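Local atomic coordinates of magnesium and cobalt efflux protein CorC (Neisseria meningitidis, PDB entry 2PLI), a protein that probably takes part in the transport of magnesium and cobalt ions, the chain here being its zinc-binding, transporter-associated domain. Residues 35-39 against 67-72. Sequence-based numbering, arbitrary orientation.
Sequences FGTEY and IGGLQF
The Phe-35 ring carries methyl CD1 of Leu-70 over one face, a CH-pi contact with CD1 3.7 Å from the ring centroid and 15° off the normal. The Tyr-39 ring has Thr-37 CB of its own loop against one face and, at its edge and in plane, Ile-67 O; the edge of Phe-72 meets Tyr-39 OH. These contacts pack the end of helix 28-35 and the loop after it against the beta hairpin of strands 64-67 and 70-77, whose two-residue type II' turn has Gly-68 and Gly-69 at its corners. Tyr-39 CG lies anti to its carbonyl carbon (chi1 -60°), a rotamer that sends the phenol toward that turn. There Tyr-39 CE1 comes 3.4 Å from Ile-67 CG2. Tyr-39 OH sits 3.4 Å from Leu-70 CD1, so this one methyl touches both Phe-35 and Tyr-39. Outside the two segments, Asn-32 of helix 28-35 hydrogen-bonds Thr-37 OG1 and Tyr-39 O, while Trp-20 meets Phe-35 edge-to-face. The turn carbonyl Ile-67 O accepts two hydrogen bonds from opposite faces of its plane. Leu-70 N gives one to Ile-67 O at 3.2 Å; the other, from Tyr-39 OH to Ile-67 O, spans 2.7 Å, its donor standing above the carbonyl plane.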
loop_
_atom_site.group_PDB
_atom_site.type_symbol
_atom_site.label_atom_id
_atom_site.label_comp_id
_atom_site.label_asym_id
_atom_site.label_seq_id
_atom_site.Cartn_x
_atom_site.Cartn_y
_atom_site.Cartn_z
ATOM N N PHE A 35 8.171 7.533 -1.278
ATOM C CA PHE A 35 9.157 8.405 -1.865
ATOM C C PHE A 35 10.312 8.758 -0.958
ATOM O O PHE A 35 11.282 9.344 -1.412
ATOM C CB PHE A 35 8.511 9.715 -2.319
ATOM C CG PHE A 35 7.644 9.566 -3.526
ATOM C CD1 PHE A 35 8.201 9.378 -4.776
ATOM C CD2 PHE A 35 6.264 9.595 -3.418
ATOM C CE1 PHE A 35 7.408 9.205 -5.879
ATOM C CE2 PHE A 35 5.464 9.440 -4.520
ATOM C CZ PHE A 35 6.022 9.223 -5.752
ATOM N N GLY A 36 10.210 8.432 0.309
ATOM C CA GLY A 36 11.220 8.874 1.282
ATOM C C GLY A 36 11.167 10.366 1.621
ATOM O O GLY A 36 12.138 10.936 2.181
ATOM N N THR A 37 10.045 10.997 1.324
ATOM C CA THR A 37 9.741 12.382 1.690
ATOM C C THR A 37 9.329 12.463 3.163
ATOM O O THR A 37 9.052 11.456 3.808
ATOM C CB THR A 37 8.654 12.950 0.763
ATOM O OG1 THR A 37 7.553 12.025 0.705
ATOM C CG2 THR A 37 9.201 13.140 -0.663
ATOM N N GLU A 38 9.286 13.688 3.679
ATOM C CA GLU A 38 8.888 13.937 5.048
ATOM C C GLU A 38 7.840 15.041 5.097
ATOM O O GLU A 38 7.905 15.985 5.912
ATOM C CB GLU A 38 10.132 14.296 5.882
ATOM C CG GLU A 38 11.071 13.124 6.126
ATOM C CD GLU A 38 12.362 13.551 6.813
ATOM O OE1 GLU A 38 12.362 14.598 7.506
ATOM O OE2 GLU A 38 13.383 12.837 6.654
ATOM N N TYR A 39 6.866 14.929 4.196
ATOM C CA TYR A 39 5.774 15.847 4.161
ATOM C C TYR A 39 4.940 15.742 5.407
ATOM O O TYR A 39 4.772 14.681 5.995
ATOM C CB TYR A 39 4.871 15.539 2.994
ATOM C CG TYR A 39 5.492 15.617 1.628
ATOM C CD1 TYR A 39 6.335 16.644 1.264
ATOM C CD2 TYR A 39 5.164 14.686 0.651
ATOM C CE1 TYR A 39 6.858 16.729 -0.015
ATOM C CE2 TYR A 39 5.663 14.784 -0.613
ATOM C CZ TYR A 39 6.537 15.782 -0.945
ATOM O OH TYR A 39 7.014 15.821 -2.243
ATOM N N ILE A 67 6.980 20.377 -4.373
ATOM C CA ILE A 67 6.967 20.226 -2.920
ATOM C C ILE A 67 8.112 19.295 -2.572
ATOM O O ILE A 67 8.125 18.126 -2.955
ATOM C CB ILE A 67 5.660 19.614 -2.385
ATOM C CG1 ILE A 67 4.428 20.196 -3.097
ATOM C CG2 ILE A 67 5.609 19.780 -0.853
ATOM C CD1 ILE A 67 3.086 19.545 -2.661
ATOM N N GLY A 68 9.097 19.818 -1.858
ATOM C CA GLY A 68 10.277 19.021 -1.619
ATOM C C GLY A 68 10.885 18.711 -2.976
ATOM O O GLY A 68 10.980 19.593 -3.857
ATOM N N GLY A 69 11.288 17.472 -3.169
ATOM C CA GLY A 69 11.993 17.112 -4.392
ATOM C C GLY A 69 11.082 16.500 -5.443
ATOM O O GLY A 69 11.571 15.831 -6.344
ATOM N N LEU A 70 9.778 16.716 -5.310
ATOM C CA LEU A 70 8.795 16.158 -6.234
ATOM C C LEU A 70 7.979 17.271 -6.889
ATOM O O LEU A 70 7.576 18.227 -6.218
ATOM C CB LEU A 70 7.826 15.212 -5.529
ATOM C CG LEU A 70 8.375 13.919 -4.944
ATOM C CD1 LEU A 70 7.235 13.109 -4.312
ATOM C CD2 LEU A 70 9.140 13.103 -5.978
ATOM N N GLN A 71 7.710 17.117 -8.180
ATOM C CA GLN A 71 6.806 18.010 -8.916
ATOM C C GLN A 71 5.507 17.262 -9.128
ATOM O O GLN A 71 5.511 16.101 -9.612
ATOM C CB GLN A 71 7.387 18.360 -10.278
ATOM C CG GLN A 71 6.425 19.230 -11.085
ATOM C CD GLN A 71 6.894 19.448 -12.487
ATOM O OE1 GLN A 71 7.745 20.312 -12.737
ATOM N NE2 GLN A 71 6.365 18.667 -13.426
ATOM N N PHE A 72 4.406 17.892 -8.760
ATOM C CA PHE A 72 3.083 17.314 -8.938
ATOM C C PHE A 72 2.361 18.164 -9.943
ATOM O O PHE A 72 2.275 19.379 -9.741
ATOM C CB PHE A 72 2.294 17.345 -7.646
ATOM C CG PHE A 72 2.862 16.493 -6.587
ATOM C CD1 PHE A 72 2.585 15.154 -6.531
ATOM C CD2 PHE A 72 3.770 17.023 -5.685
ATOM C CE1 PHE A 72 3.165 14.339 -5.562
ATOM C CE2 PHE A 72 4.336 16.253 -4.699
ATOM C CZ PHE A 72 4.058 14.891 -4.630
#